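Quinoline 2-oxidoreductase large subunit (Pseudomonas putida, PDB 1T3Q) binds the molybdenum pterin cytosine dinucleotide cofactor as the large subunit of a molybdenum hydroxylase that oxidises quinoline at carbon 2. Local coordinates at residues 1-9 against 627-635; 223-231 against 536-545. One frame throughout, in Å; residues are numbered along the deposited sequence.

How the contacts relate
Both contacts are buried, and both touch the second subunit. Contact 2 lies deeper, its centre about 15 Å from the centre of the chain, against about 22 Å for contact 1. Their centres are about 19 Å apart, and they do not touch. Helix 549-576 relates them: it packs against contact 1, and loop 536-545 of contact 2 leads towards it. Asp485 also serves both, binding Thr629 in one and Phe542 in the other. Both use waters and backbone bonds, but their side-chain chemistry differs. Contact 1 fixes the N-terminus with a salt bridge and an imidazole. Contact 2 uses a side-chain amide and hydroxyls, and it reaches the molybdenum group directly.

Contact 1: residues 1-9 against 627-635; sequences MMKHEVVAL and TATYDPSDL
Thr629 meets Lys3 where strand 625-629 ends. Its methyl CG2 lies 4.0 Å from CB of Lys3, and its carbonyl oxygen receives a CA-H...O contact from Lys3. Arg559 of helix 549-576 donates to the same oxygen. Tyr630 follows. Its CB points away from segment 1-9, yet CG stands anti to the backbone N (chi1 163°) and the ring runs back along segment 1-9. Ring atom CD2 comes to 3.3 Å from Lys3 O, while Glu5 O sits at the ring edge. The phenol oxygen is hydrogen-bonded to Leu733 O.

Asp631 makes the main polar link. Its N donates to Lys3 O at 2.9 Å. Its side chain lies alongside the extended Lys3 chain, pointing the same way. CB of Asp631 packs 3.6 Å from CD of Lys3, and NZ of Lys3 reaches the anti lone pair of Asp631 OD2 at 3.1 Å. OD2 also binds Thr471 OG1, and NZ forms a salt bridge with Asp613 of the second subunit. An alanine in place of Lys3 would probably leave both aspartates without this shared positive mate.

Asp631 O then meets the edge of the His4 ring, 3.1 Å from CD2. Pro632 O accepts from a water that lies in the imidazole plane and bonds to His4 NE2. Ser633 lays its CA over one ring face, 3.9 Å from the centroid, in a CH-pi contact; Met1 CB is on the opposite face. A further water joins Ser633 N to His4 O. His4 is thus held on both faces and at its edge. The lysine, paired with a carboxylate of its own chain and with one of the second subunit, probably ties the N-terminus to the subunit interface by charge.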
loop_
_atom_site.group_PDB
_atom_site.type_symbol
_atom_site.label_atom_id
_atom_site.label_comp_id
_atom_site.label_asym_id
_atom_site.label_seq_id
_atom_site.Cartn_x
_atom_site.Cartn_y
_atom_site.Cartn_z
ATOM N N MET B 1 20.213 23.295 24.938
ATOM C CA MET B 1 19.056 22.832 24.122
ATOM C C MET B 1 18.920 21.319 24.255
ATOM O O MET B 1 19.910 20.596 24.192
ATOM C CB MET B 1 19.272 23.205 22.655
ATOM C CG MET B 1 19.401 24.701 22.414
ATOM S SD MET B 1 17.926 25.600 22.938
ATOM C CE MET B 1 18.394 27.284 22.487
ATOM N N MET B 2 17.694 20.844 24.442
ATOM C CA MET B 2 17.459 19.413 24.592
ATOM C C MET B 2 17.893 18.594 23.376
ATOM O O MET B 2 18.280 17.433 23.510
ATOM C CB MET B 2 15.981 19.149 24.894
ATOM C CG MET B 2 15.540 19.612 26.280
ATOM S SD MET B 2 16.641 18.996 27.572
ATOM C CE MET B 2 16.389 17.215 27.430
ATOM N N LYS B 3 17.843 19.197 22.192
ATOM C CA LYS B 3 18.228 18.486 20.974
ATOM C C LYS B 3 19.717 18.144 20.958
ATOM O O LYS B 3 20.156 17.302 20.175
ATOM C CB LYS B 3 17.874 19.317 19.732
ATOM C CG LYS B 3 18.643 20.620 19.600
ATOM C CD LYS B 3 18.225 21.378 18.347
ATOM C CE LYS B 3 19.071 22.618 18.138
ATOM N NZ LYS B 3 18.765 23.269 16.836
ATOM N N HIS B 4 20.487 18.792 21.830
ATOM C CA HIS B 4 21.933 18.555 21.917
ATOM C C HIS B 4 22.276 17.323 22.744
ATOM O O HIS B 4 23.401 16.818 22.681
ATOM C CB HIS B 4 22.626 19.762 22.559
ATOM C CG HIS B 4 22.636 20.986 21.700
ATOM N ND1 HIS B 4 22.927 22.238 22.197
ATOM C CD2 HIS B 4 22.421 21.148 20.372
ATOM C CE1 HIS B 4 22.890 23.120 21.214
ATOM N NE2 HIS B 4 22.585 22.485 20.096
ATOM N N GLU B 5 21.308 16.855 23.523
ATOM C CA GLU B 5 21.496 15.709 24.406
ATOM C C GLU B 5 22.213 14.516 23.788
ATOM O O GLU B 5 21.883 14.078 22.684
ATOM C CB GLU B 5 20.146 15.235 24.959
ATOM C CG GLU B 5 20.288 14.176 26.045
ATOM C CD GLU B 5 18.970 13.531 26.439
ATOM O OE1 GLU B 5 18.943 12.858 27.492
ATOM O OE2 GLU B 5 17.969 13.680 25.700
ATOM N N VAL B 6 23.187 13.986 24.525
ATOM C CA VAL B 6 23.950 12.821 24.094
ATOM C C VAL B 6 23.621 11.719 25.091
ATOM O O VAL B 6 24.162 11.693 26.192
ATOM C CB VAL B 6 25.472 13.092 24.136
ATOM C CG1 VAL B 6 26.239 11.865 23.655
ATOM C CG2 VAL B 6 25.803 14.306 23.287
ATOM N N VAL B 7 22.723 10.817 24.715
ATOM C CA VAL B 7 22.330 9.745 25.615
ATOM C C VAL B 7 23.464 8.759 25.833
ATOM O O VAL B 7 24.323 8.581 24.969
ATOM C CB VAL B 7 21.095 8.993 25.081
ATOM C CG1 VAL B 7 19.944 9.979 24.881
ATOM C CG2 VAL B 7 21.433 8.293 23.779
ATOM N N ALA B 8 23.461 8.125 26.999
ATOM C CA ALA B 8 24.494 7.160 27.339
ATOM C C ALA B 8 24.052 5.764 26.930
ATOM O O ALA B 8 22.872 5.432 27.015
ATOM C CB ALA B 8 24.768 7.201 28.832
ATOM N N LEU B 9 25.005 4.949 26.487
ATOM C CA LEU B 9 24.702 3.586 26.079
ATOM C C LEU B 9 25.919 2.691 26.236
ATOM O O LEU B 9 27.055 3.157 26.204
ATOM C CB LEU B 9 24.230 3.559 24.614
ATOM C CG LEU B 9 25.189 4.025 23.506
ATOM C CD1 LEU B 9 26.190 2.924 23.174
ATOM C CD2 LEU B 9 24.393 4.376 22.251
ATOM N N THR B 627 9.120 10.575 20.950
ATOM C CA THR B 627 9.767 11.182 19.799
ATOM C C THR B 627 10.688 12.307 20.263
ATOM O O THR B 627 10.382 13.016 21.221
ATOM C CB THR B 627 8.702 11.755 18.832
ATOM O OG1 THR B 627 7.833 10.695 18.413
ATOM C CG2 THR B 627 9.355 12.389 17.608
ATOM N N ALA B 628 11.818 12.465 19.584
ATOM C CA ALA B 628 12.762 13.509 19.940
ATOM C C ALA B 628 13.644 13.884 18.766
ATOM O O ALA B 628 14.070 13.026 17.994
ATOM C CB ALA B 628 13.636 13.048 21.110
ATOM N N THR B 629 13.914 15.174 18.623
ATOM C CA THR B 629 14.790 15.617 17.562
ATOM C C THR B 629 16.192 15.728 18.146
ATOM O O THR B 629 16.357 15.897 19.360
ATOM C CB THR B 629 14.373 16.987 17.002
ATOM O OG1 THR B 629 15.244 17.333 15.918
ATOM C CG2 THR B 629 14.470 18.060 18.087
ATOM N N TYR B 630 17.198 15.629 17.284
ATOM C CA TYR B 630 18.584 15.734 17.716
ATOM C C TYR B 630 19.389 16.554 16.725
ATOM O O TYR B 630 19.162 16.497 15.514
ATOM C CB TYR B 630 19.201 14.337 17.885
ATOM C CG TYR B 630 20.717 14.316 17.942
ATOM C CD1 TYR B 630 21.469 14.148 16.781
ATOM C CD2 TYR B 630 21.397 14.432 19.158
ATOM C CE1 TYR B 630 22.857 14.087 16.822
ATOM C CE2 TYR B 630 22.791 14.373 19.210
ATOM C CZ TYR B 630 23.512 14.196 18.036
ATOM O OH TYR B 630 24.880 14.097 18.072
ATOM N N ASP B 631 20.334 17.318 17.258
ATOM C CA ASP B 631 21.188 18.181 16.458
ATOM C C ASP B 631 22.478 18.322 17.268
ATOM O O ASP B 631 22.449 18.790 18.398
ATOM C CB ASP B 631 20.480 19.535 16.285
ATOM C CG ASP B 631 21.154 20.439 15.267
ATOM O OD1 ASP B 631 21.929 19.938 14.425
ATOM O OD2 ASP B 631 20.884 21.659 15.300
ATOM N N PRO B 632 23.620 17.881 16.719
ATOM C CA PRO B 632 24.863 18.010 17.486
ATOM C C PRO B 632 25.147 19.436 17.947
ATOM O O PRO B 632 24.808 20.399 17.263
ATOM C CB PRO B 632 25.928 17.462 16.532
ATOM C CG PRO B 632 25.278 17.523 15.176
ATOM C CD PRO B 632 23.856 17.180 15.448
ATOM N N SER B 633 25.774 19.556 19.111
ATOM C CA SER B 633 26.084 20.857 19.694
ATOM C C SER B 633 27.293 21.535 19.065
ATOM O O SER B 633 27.566 22.707 19.334
ATOM C CB SER B 633 26.317 20.697 21.195
ATOM O OG SER B 633 27.389 19.805 21.437
ATOM N N ASP B 634 28.010 20.810 18.215
ATOM C CA ASP B 634 29.201 21.359 17.584
ATOM C C ASP B 634 29.552 20.487 16.379
ATOM O O ASP B 634 28.843 19.519 16.073
ATOM C CB ASP B 634 30.341 21.340 18.616
ATOM C CG ASP B 634 31.501 22.253 18.256
ATOM O OD1 ASP B 634 32.459 22.314 19.061
ATOM O OD2 ASP B 634 31.475 22.911 17.194
ATOM N N LEU B 635 30.632 20.832 15.689
ATOM C CA LEU B 635 31.064 20.048 14.545
ATOM C C LEU B 635 31.456 18.663 15.042
ATOM O O LEU B 635 31.846 18.501 16.195
ATOM C CB LEU B 635 32.293 20.681 13.890
ATOM C CG LEU B 635 32.242 22.143 13.442
ATOM C CD1 LEU B 635 33.578 22.509 12.819
ATOM C CD2 LEU B 635 31.113 22.347 12.446
HETATM O O HOH W 1 25.492 17.020 20.865
HETATM O O HOH W 2 26.540 17.966 23.244
HETATM O O HOH W 3 22.657 22.625 17.362
#

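Contact 2: residues 223-231 against 536-545; sequences TQMPSFVRT and TKNTYGFGAY. With SMO (dioxosulfidomolybdenum(VI) ion), chain O; MCN (pterin cytosine dinucleotide), chain N.
The side-chain amide of Gln224 bridges Ala544 O and the molybdenum group. NE2 donates to Ala544 O at 3.0 Å and to the oxo atom OM1 of the dioxosulfidomolybdenum ion at 3.2 Å. Gln224 OE1 accepts from Gly256 N, which helps fix the amide's rotation. A backbone bond, Ala544 N to Gln224 O, adds a second link.

Gly543 passes so close that a side chain would clash with Gln224 O and Met225 CA. Met225 puts CG 3.2 Å from Phe542 O, a buried carbonyl with no polar partner. The methionine bends at chi3 (70°), and CE packs 4.0 Å from Tyr545 CE2. SD makes an oblique Met-aromatic contact with that ring.

Along helix 226-237, Ser227 CB sits over the centre of the Tyr540 ring, 3.7 Å from the centroid. Ser227 OG accepts a nearly straight bond from Gly541 N. Tyr540 OH donates in the ring plane to Thr231 OG1 at 2.6 Å. Thr231 OG1 also bonds Glu241 OE1, and Thr536 OG1, 3.4 Å from Arg230 CD, bonds Val246 N.

Two cofactor-binding family regions pack here, and their Gln224-Ala544-Tyr545 end lines the pocket. The amide, with Ala546 N also hydrogen-bonded to the molybdenum group, probably draws electron density toward the oxygen it binds.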
loop_
_atom_site.group_PDB
_atom_site.type_symbol
_atom_site.label_atom_id
_atom_site.label_comp_id
_atom_site.label_asym_id
_atom_site.label_seq_id
_atom_site.Cartn_x
_atom_site.Cartn_y
_atom_site.Cartn_z
ATOM N N THR B 223 13.918 9.312 -3.073
ATOM C CA THR B 223 14.606 10.462 -2.503
ATOM C C THR B 223 15.369 10.138 -1.227
ATOM O O THR B 223 15.071 9.160 -0.533
ATOM C CB THR B 223 13.594 11.592 -2.192
ATOM O OG1 THR B 223 14.288 12.727 -1.663
ATOM C CG2 THR B 223 12.568 11.118 -1.159
ATOM N N GLN B 224 16.359 10.970 -0.929
ATOM C CA GLN B 224 17.158 10.820 0.284
ATOM C C GLN B 224 16.613 11.780 1.350
ATOM O O GLN B 224 17.055 11.755 2.502
ATOM C CB GLN B 224 18.628 11.171 0.009
ATOM C CG GLN B 224 19.222 10.462 -1.195
ATOM C CD GLN B 224 20.655 10.864 -1.474
ATOM O OE1 GLN B 224 21.085 10.878 -2.624
ATOM N NE2 GLN B 224 21.406 11.186 -0.421
ATOM N N MET B 225 15.645 12.614 0.968
ATOM C CA MET B 225 15.074 13.610 1.890
ATOM C C MET B 225 13.539 13.693 1.816
ATOM O O MET B 225 12.987 14.707 1.393
ATOM C CB MET B 225 15.670 14.988 1.563
ATOM C CG MET B 225 17.203 15.028 1.534
ATOM S SD MET B 225 17.891 16.587 0.884
ATOM C CE MET B 225 17.463 17.737 2.232
ATOM N N PRO B 226 12.830 12.645 2.266
ATOM C CA PRO B 226 11.362 12.639 2.217
ATOM C C PRO B 226 10.602 13.780 2.906
ATOM O O PRO B 226 9.650 14.319 2.336
ATOM C CB PRO B 226 11.004 11.264 2.784
ATOM C CG PRO B 226 12.129 10.985 3.720
ATOM C CD PRO B 226 13.336 11.443 2.956
ATOM N N SER B 227 11.005 14.146 4.123
ATOM C CA SER B 227 10.324 15.227 4.840
ATOM C C SER B 227 10.471 16.545 4.085
ATOM O O SER B 227 9.544 17.359 4.047
ATOM C CB SER B 227 10.891 15.385 6.256
ATOM O OG SER B 227 10.646 14.230 7.040
ATOM N N PHE B 228 11.647 16.742 3.495
ATOM C CA PHE B 228 11.959 17.938 2.720
ATOM C C PHE B 228 11.051 18.018 1.492
ATOM O O PHE B 228 10.472 19.064 1.198
ATOM C CB PHE B 228 13.429 17.883 2.296
ATOM C CG PHE B 228 13.789 18.825 1.185
ATOM C CD1 PHE B 228 13.886 20.196 1.408
ATOM C CD2 PHE B 228 14.063 18.334 -0.087
ATOM C CE1 PHE B 228 14.255 21.064 0.376
ATOM C CE2 PHE B 228 14.432 19.194 -1.126
ATOM C CZ PHE B 228 14.528 20.562 -0.890
ATOM N N VAL B 229 10.926 16.904 0.778
ATOM C CA VAL B 229 10.084 16.870 -0.413
ATOM C C VAL B 229 8.630 17.184 -0.069
ATOM O O VAL B 229 7.977 17.970 -0.760
ATOM C CB VAL B 229 10.169 15.490 -1.110
ATOM C CG1 VAL B 229 9.183 15.419 -2.274
ATOM C CG2 VAL B 229 11.585 15.262 -1.616
ATOM N N ARG B 230 8.126 16.573 0.998
ATOM C CA ARG B 230 6.749 16.800 1.422
ATOM C C ARG B 230 6.484 18.286 1.671
ATOM O O ARG B 230 5.506 18.843 1.172
ATOM C CB ARG B 230 6.450 16.003 2.696
ATOM C CG ARG B 230 5.081 16.297 3.323
ATOM C CD ARG B 230 4.859 15.420 4.533
ATOM N NE ARG B 230 3.612 15.702 5.251
ATOM C CZ ARG B 230 3.552 16.264 6.457
ATOM N NH1 ARG B 230 2.378 16.471 7.039
ATOM N NH2 ARG B 230 4.667 16.626 7.080
ATOM N N THR B 231 7.358 18.922 2.444
ATOM C CA THR B 231 7.206 20.340 2.754
ATOM C C THR B 231 7.307 21.222 1.509
ATOM O O THR B 231 6.554 22.190 1.373
ATOM C CB THR B 231 8.269 20.800 3.773
ATOM O OG1 THR B 231 8.224 19.953 4.927
ATOM C CG2 THR B 231 8.003 22.239 4.204
ATOM N N THR B 536 6.404 9.690 5.707
ATOM C CA THR B 536 6.370 10.936 6.464
ATOM C C THR B 536 5.172 10.996 7.417
ATOM O O THR B 536 4.883 12.047 8.000
ATOM C CB THR B 536 6.321 12.155 5.525
ATOM O OG1 THR B 536 5.184 12.047 4.657
ATOM C CG2 THR B 536 7.585 12.233 4.686
ATOM N N LYS B 537 4.474 9.877 7.580
ATOM C CA LYS B 537 3.325 9.833 8.484
ATOM C C LYS B 537 3.734 10.142 9.921
ATOM O O LYS B 537 2.926 10.623 10.719
ATOM C CB LYS B 537 2.656 8.460 8.449
ATOM C CG LYS B 537 1.658 8.265 7.321
ATOM C CD LYS B 537 0.992 6.915 7.493
ATOM C CE LYS B 537 -0.375 6.866 6.868
ATOM N NZ LYS B 537 -1.037 5.570 7.197
ATOM N N ASN B 538 4.984 9.839 10.251
ATOM C CA ASN B 538 5.513 10.088 11.591
ATOM C C ASN B 538 6.997 10.431 11.523
ATOM O O ASN B 538 7.730 9.910 10.678
ATOM C CB ASN B 538 5.281 8.872 12.499
ATOM C CG ASN B 538 3.798 8.587 12.724
ATOM O OD1 ASN B 538 3.148 7.907 11.922
ATOM N ND2 ASN B 538 3.253 9.127 13.807
ATOM N N THR B 539 7.414 11.301 12.442
ATOM C CA THR B 539 8.768 11.840 12.565
ATOM C C THR B 539 8.983 12.858 11.450
ATOM O O THR B 539 8.181 12.952 10.524
ATOM C CB THR B 539 9.910 10.763 12.503
ATOM O OG1 THR B 539 10.104 10.309 11.157
ATOM C CG2 THR B 539 9.594 9.588 13.412
ATOM N N TYR B 540 10.053 13.632 11.560
ATOM C CA TYR B 540 10.372 14.648 10.566
ATOM C C TYR B 540 11.868 14.889 10.577
ATOM O O TYR B 540 12.458 15.108 11.639
ATOM C CB TYR B 540 9.636 15.954 10.894
ATOM C CG TYR B 540 9.752 16.999 9.810
ATOM C CD1 TYR B 540 10.912 17.754 9.661
ATOM C CD2 TYR B 540 8.709 17.204 8.908
ATOM C CE1 TYR B 540 11.034 18.693 8.634
ATOM C CE2 TYR B 540 8.822 18.135 7.878
ATOM C CZ TYR B 540 9.982 18.872 7.746
ATOM O OH TYR B 540 10.101 19.767 6.710
ATOM N N GLY B 541 12.490 14.854 9.405
ATOM C CA GLY B 541 13.924 15.065 9.352
ATOM C C GLY B 541 14.446 15.473 7.993
ATOM O O GLY B 541 13.762 15.324 6.983
ATOM N N PHE B 542 15.669 15.983 7.969
ATOM C CA PHE B 542 16.286 16.430 6.729
ATOM C C PHE B 542 16.768 15.287 5.834
ATOM O O PHE B 542 17.120 15.509 4.678
ATOM C CB PHE B 542 17.439 17.389 7.048
ATOM C CG PHE B 542 16.997 18.809 7.309
ATOM C CD1 PHE B 542 15.916 19.078 8.149
ATOM C CD2 PHE B 542 17.656 19.879 6.705
ATOM C CE1 PHE B 542 15.498 20.390 8.381
ATOM C CE2 PHE B 542 17.244 21.202 6.934
ATOM C CZ PHE B 542 16.163 21.455 7.772
ATOM N N GLY B 543 16.787 14.067 6.364
ATOM C CA GLY B 543 17.213 12.932 5.563
ATOM C C GLY B 543 18.687 12.586 5.645
ATOM O O GLY B 543 19.412 13.086 6.504
ATOM N N ALA B 544 19.126 11.713 4.745
ATOM C CA ALA B 544 20.516 11.280 4.702
ATOM C C ALA B 544 21.315 12.044 3.648
ATOM O O ALA B 544 21.003 12.004 2.455
ATOM C CB ALA B 544 20.588 9.783 4.424
ATOM N N TYR B 545 22.344 12.742 4.108
ATOM C CA TYR B 545 23.222 13.522 3.246
ATOM C C TYR B 545 24.346 14.039 4.136
ATOM O O TYR B 545 24.263 13.936 5.355
ATOM C CB TYR B 545 22.452 14.688 2.607
ATOM C CG TYR B 545 21.939 15.718 3.588
ATOM C CD1 TYR B 545 22.788 16.689 4.119
ATOM C CD2 TYR B 545 20.610 15.703 4.009
ATOM C CE1 TYR B 545 22.328 17.621 5.049
ATOM C CE2 TYR B 545 20.139 16.629 4.937
ATOM C CZ TYR B 545 21.003 17.584 5.454
ATOM O OH TYR B 545 20.550 18.493 6.386
HETATM S S SMO O . 26.308 14.283 -1.715
HETATM MO MO SMO O . 25.627 13.153 -0.036
HETATM O OM2 SMO O . 26.051 14.666 0.709
HETATM O OM1 SMO O . 23.960 13.109 -0.329
HETATM N N1 MCN N . 28.435 3.817 9.486
HETATM C C2 MCN N . 28.790 2.968 10.586
HETATM N N3 MCN N . 29.530 3.620 11.560
HETATM C C4 MCN N . 29.935 4.950 11.547
HETATM C C5 MCN N . 29.553 5.767 10.389
HETATM C C6 MCN N . 28.810 5.207 9.377
HETATM O O2 MCN N . 28.475 1.799 10.601
HETATM N N4 MCN N . 30.634 5.466 12.536
HETATM C "C1'" MCN N . 27.557 3.126 8.377
HETATM C C2D MCN N . 26.006 3.450 8.565
HETATM O "O2'" MCN N . 25.198 2.294 8.144
HETATM C "C3'" MCN N . 25.810 4.699 7.731
HETATM C C4D MCN N . 26.708 4.506 6.533
HETATM O O4D MCN N . 27.822 3.606 7.028
HETATM O "O3'" MCN N . 24.398 4.818 7.338
HETATM C "C5'" MCN N . 27.169 5.808 5.818
HETATM O "O5'" MCN N . 27.697 6.626 6.832
HETATM P PA MCN N . 27.220 8.099 7.143
HETATM O O1A MCN N . 26.505 8.034 8.458
HETATM O O2A MCN N . 28.471 8.941 6.959
HETATM O O3A MCN N . 26.250 8.744 6.007
HETATM P PB MCN N . 24.703 8.492 5.676
HETATM O O1B MCN N . 23.996 9.791 5.889
HETATM O O2B MCN N . 24.178 7.289 6.403
HETATM O O3B MCN N . 24.717 8.113 4.117
HETATM C C10 MCN N . 24.771 9.113 3.132
HETATM C "C9'" MCN N . 26.164 9.078 2.593
HETATM C "C8'" MCN N . 26.172 10.126 1.457
HETATM S "S8'" MCN N . 25.855 11.809 1.969
HETATM C "C7'" MCN N . 26.419 9.888 0.167
HETATM S "S7'" MCN N . 26.405 11.111 -1.135
HETATM C "C6'" MCN N . 26.668 8.403 -0.266
HETATM C C7 MCN N . 27.223 7.598 0.879
HETATM O "O9'" MCN N . 26.398 7.704 2.028
HETATM N "N5'" MCN N . 25.363 7.944 -0.899
HETATM C C4A MCN N . 25.386 6.494 -0.962
HETATM N "N8'" MCN N . 27.310 6.146 0.504
HETATM C C4B MCN N . 26.308 5.617 -0.362
HETATM N "N1'" MCN N . 26.291 4.202 -0.448
HETATM C "C2'" MCN N . 25.280 3.690 -1.188
HETATM N "N2'" MCN N . 25.228 2.346 -1.313
HETATM N "N3'" MCN N . 24.312 4.468 -1.790
HETATM C "C4'" MCN N . 24.254 5.911 -1.733
HETATM O "O4'" MCN N . 23.372 6.518 -2.288
HETATM O O HOH W 4 8.386 13.312 7.838
HETATM O O HOH W 5 13.569 13.124 5.530
#